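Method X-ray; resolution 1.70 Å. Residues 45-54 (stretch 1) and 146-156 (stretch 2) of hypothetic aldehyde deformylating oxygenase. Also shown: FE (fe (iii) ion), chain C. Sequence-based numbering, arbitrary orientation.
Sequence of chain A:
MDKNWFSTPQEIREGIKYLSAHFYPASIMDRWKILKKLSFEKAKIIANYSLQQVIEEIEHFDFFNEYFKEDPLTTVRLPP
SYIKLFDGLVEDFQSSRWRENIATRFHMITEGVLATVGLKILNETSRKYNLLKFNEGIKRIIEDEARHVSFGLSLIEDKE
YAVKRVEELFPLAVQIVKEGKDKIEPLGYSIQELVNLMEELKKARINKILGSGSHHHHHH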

# COMPACT_ATOMS: atom_id res chain seq x y z
N ILE A 45 -11.70 5.42 -18.78
CA ILE A 45 -11.38 6.67 -19.44
C ILE A 45 -10.00 6.66 -20.00
O ILE A 45 -9.81 6.83 -21.21
CB ILE A 45 -11.57 7.89 -18.55
CG1 ILE A 45 -13.06 8.10 -18.31
CG2 ILE A 45 -11.00 9.12 -19.30
CD1 ILE A 45 -13.34 9.13 -17.27
N ILE A 46 -9.04 6.39 -19.12
CA ILE A 46 -7.60 6.35 -19.49
C ILE A 46 -7.27 5.16 -20.37
O ILE A 46 -6.52 5.27 -21.30
CB ILE A 46 -6.67 6.25 -18.23
CG1 ILE A 46 -6.94 7.33 -17.20
CG2 ILE A 46 -5.22 6.34 -18.67
CD1 ILE A 46 -6.80 8.72 -17.73
N ALA A 47 -7.88 4.02 -20.04
CA ALA A 47 -7.91 2.79 -20.89
C ALA A 47 -6.61 2.27 -21.42
O ALA A 47 -6.56 1.72 -22.53
CB ALA A 47 -8.91 2.96 -22.05
N ASN A 48 -5.55 2.47 -20.67
CA ASN A 48 -4.25 1.85 -21.10
C ASN A 48 -3.83 0.79 -20.06
O ASN A 48 -4.64 -0.12 -19.73
CB ASN A 48 -3.15 2.86 -21.39
CG ASN A 48 -2.97 3.89 -20.33
OD1 ASN A 48 -2.18 4.82 -20.53
ND2 ASN A 48 -3.67 3.76 -19.15
N TYR A 49 -2.66 0.94 -19.46
CA TYR A 49 -2.33 0.05 -18.34
C TYR A 49 -3.33 0.21 -17.17
O TYR A 49 -3.37 -0.66 -16.28
CB TYR A 49 -0.94 0.39 -17.81
CG TYR A 49 -0.40 -0.63 -16.83
CD1 TYR A 49 0.06 -1.86 -17.29
CD2 TYR A 49 -0.45 -0.44 -15.45
CE1 TYR A 49 0.51 -2.83 -16.41
CE2 TYR A 49 0.01 -1.42 -14.58
CZ TYR A 49 0.47 -2.60 -15.07
OH TYR A 49 0.93 -3.57 -14.20
N SER A 50 -4.11 1.32 -17.10
CA SER A 50 -4.98 1.53 -15.96
C SER A 50 -5.96 0.36 -15.71
O SER A 50 -6.26 -0.02 -14.58
CB SER A 50 -5.79 2.83 -16.13
OG SER A 50 -6.61 2.70 -17.24
N LEU A 51 -6.41 -0.26 -16.79
CA LEU A 51 -7.31 -1.39 -16.64
C LEU A 51 -6.59 -2.64 -16.05
O LEU A 51 -7.17 -3.31 -15.23
CB LEU A 51 -7.88 -1.74 -18.06
CG LEU A 51 -8.72 -0.61 -18.72
CD1 LEU A 51 -8.74 -0.79 -20.22
CD2 LEU A 51 -10.08 -0.58 -18.17
N GLN A 52 -5.36 -2.88 -16.48
CA GLN A 52 -4.53 -3.93 -15.90
C GLN A 52 -4.25 -3.60 -14.44
O GLN A 52 -4.30 -4.48 -13.59
CB GLN A 52 -3.27 -4.12 -16.70
CG GLN A 52 -2.44 -5.23 -16.11
CD GLN A 52 -1.51 -5.86 -17.06
OE1 GLN A 52 -1.67 -5.79 -18.27
NE2 GLN A 52 -0.46 -6.47 -16.52
N GLN A 53 -3.97 -2.36 -14.14
CA GLN A 53 -3.75 -2.03 -12.71
C GLN A 53 -4.92 -2.34 -11.81
O GLN A 53 -4.82 -2.90 -10.74
CB GLN A 53 -3.30 -0.57 -12.53
CG GLN A 53 -3.08 -0.27 -11.03
CD GLN A 53 -2.53 1.12 -10.77
OE1 GLN A 53 -2.58 2.01 -11.63
NE2 GLN A 53 -2.16 1.33 -9.51
N VAL A 54 -6.13 -1.96 -12.25
CA VAL A 54 -7.28 -2.25 -11.43
C VAL A 54 -7.48 -3.76 -11.26
O VAL A 54 -7.79 -4.23 -10.16
CB VAL A 54 -8.55 -1.63 -12.09
CG1 VAL A 54 -9.85 -2.30 -11.59
CG2 VAL A 54 -8.55 -0.15 -11.85
N ALA A 146 5.93 -2.20 -8.67
CA ALA A 146 6.91 -1.46 -9.43
C ALA A 146 6.36 -0.92 -10.72
O ALA A 146 6.59 0.24 -11.08
CB ALA A 146 8.16 -2.31 -9.68
N ARG A 147 5.53 -1.70 -11.40
CA ARG A 147 4.87 -1.21 -12.60
C ARG A 147 3.79 -0.23 -12.29
O ARG A 147 3.58 0.74 -13.05
CB ARG A 147 4.30 -2.37 -13.38
CG ARG A 147 5.28 -3.29 -14.08
CD ARG A 147 4.53 -4.23 -15.06
NE ARG A 147 3.44 -5.01 -14.46
CZ ARG A 147 3.56 -6.19 -13.83
NH1 ARG A 147 4.72 -6.76 -13.65
NH2 ARG A 147 2.50 -6.79 -13.33
N HIS A 148 3.10 -0.40 -11.17
CA HIS A 148 2.09 0.56 -10.74
C HIS A 148 2.70 1.95 -10.54
O HIS A 148 2.17 2.96 -10.97
CB HIS A 148 1.34 0.12 -9.51
CG HIS A 148 0.50 -1.12 -9.72
ND1 HIS A 148 -0.32 -1.65 -8.76
CD2 HIS A 148 0.43 -1.95 -10.79
CE1 HIS A 148 -0.91 -2.73 -9.24
NE2 HIS A 148 -0.47 -2.94 -10.47
N VAL A 149 3.80 2.00 -9.84
CA VAL A 149 4.46 3.26 -9.61
C VAL A 149 4.96 3.92 -10.88
O VAL A 149 4.74 5.13 -11.06
CB VAL A 149 5.61 3.03 -8.59
CG1 VAL A 149 6.46 4.29 -8.49
CG2 VAL A 149 5.04 2.67 -7.25
N SER A 150 5.53 3.15 -11.80
CA SER A 150 5.98 3.63 -13.12
C SER A 150 4.82 4.17 -13.89
O SER A 150 4.89 5.27 -14.48
CB SER A 150 6.63 2.52 -13.98
OG SER A 150 7.76 2.11 -13.32
N PHE A 151 3.70 3.46 -13.83
CA PHE A 151 2.49 3.97 -14.48
C PHE A 151 2.05 5.29 -13.90
O PHE A 151 1.71 6.23 -14.65
CB PHE A 151 1.37 2.93 -14.39
CG PHE A 151 0.07 3.40 -14.97
CD1 PHE A 151 -0.03 3.74 -16.31
CD2 PHE A 151 -1.04 3.43 -14.20
CE1 PHE A 151 -1.27 4.22 -16.81
CE2 PHE A 151 -2.24 3.93 -14.67
CZ PHE A 151 -2.34 4.31 -15.97
N GLY A 152 2.07 5.42 -12.56
CA GLY A 152 1.67 6.65 -11.95
C GLY A 152 2.53 7.80 -12.43
O GLY A 152 2.00 8.90 -12.64
N LEU A 153 3.83 7.58 -12.61
CA LEU A 153 4.71 8.65 -13.16
C LEU A 153 4.21 9.14 -14.48
O LEU A 153 4.27 10.30 -14.78
CB LEU A 153 6.17 8.18 -13.27
CG LEU A 153 6.92 7.88 -12.00
CD1 LEU A 153 8.25 7.21 -12.40
CD2 LEU A 153 7.19 9.17 -11.19
N SER A 154 3.68 8.24 -15.30
CA SER A 154 3.18 8.60 -16.57
C SER A 154 1.92 9.45 -16.56
O SER A 154 1.66 10.17 -17.55
CB SER A 154 3.00 7.29 -17.46
OG SER A 154 1.74 6.77 -17.28
N LEU A 155 1.15 9.46 -15.49
CA LEU A 155 -0.05 10.21 -15.29
C LEU A 155 0.23 11.68 -14.91
O LEU A 155 -0.68 12.52 -14.95
CB LEU A 155 -0.95 9.63 -14.21
CG LEU A 155 -1.50 8.22 -14.51
CD1 LEU A 155 -2.28 7.71 -13.29
CD2 LEU A 155 -2.32 8.22 -15.80
N ILE A 156 1.46 11.94 -14.47
CA ILE A 156 1.85 13.29 -14.03
C ILE A 156 2.34 14.13 -15.19
O ILE A 156 3.31 13.75 -15.89
CB ILE A 156 2.93 13.17 -12.95
CG1 ILE A 156 2.27 12.57 -11.72
CG2 ILE A 156 3.51 14.55 -12.60
CD1 ILE A 156 3.26 11.96 -10.74
FE FE C . -0.77 -1.16 -6.64
O HOH W 1 -1.38 -1.03 -4.66

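The two helices, 49-54 and 146-155, run roughly antiparallel: their N-to-C directions differ by 143° and their axes approach to 10.8 Å. Contact between the stretches buries 461 Å², both sides summed, and Phe151, with 107 Å² covered, contributes the largest share. Its CA-to-CB bond points toward stretch 1, and with chi1 at 177° (t) the ring lies against Tyr49 and its neighbours Ile46 and Ser50. Tyr49 CB sits over one face of the Phe151 ring, 4.2 Å from its centroid and 26° off the normal, a CH-pi contact. At the ring edge, Ile46 CG2 lies 4.4 Å from Phe151 CZ, and Gln53 OE1 lies 3.3 Å from Phe151 CD2, where the weakly positive ring hydrogens suit a carbonyl oxygen. Ile46 CG2 also reaches Leu155 CD2 at 4.5 Å, extending the apolar patch; branched aliphatic chains suit this spot because they pack without needing polar partners.

Tyr49 (88 Å² covered) combines apolar packing with a polar tip. Its ring and that of Phe151 have centroids 5.6 Å apart and planes at 54°, an oblique pairing. Beyond it, the hydroxyl accepts the one hydrogen bond between the stretches, from Arg147 NE to Tyr49 OH, at 2.9 Å with an N-H...O angle of 162°. The hydroxyl lies near the guanidinium plane, as expected for an acceptor facing an in-plane N-H.

His148, buried, has 69 Å² covered by stretch 1. Gln53 CG stands over the imidazole of His148, 3.7 Å from its centroid and only 5° off the normal, so the extended methylene chain of Gln53 (chi1 and chi2 both t) covers one face of the ring. The imidazole edge remains available for coordination: His148 ND1 binds FE at 2.2 Å. Gln53's terminal amide is satisfied by hydrogen bonds elsewhere in the structure, which makes its burial affordable.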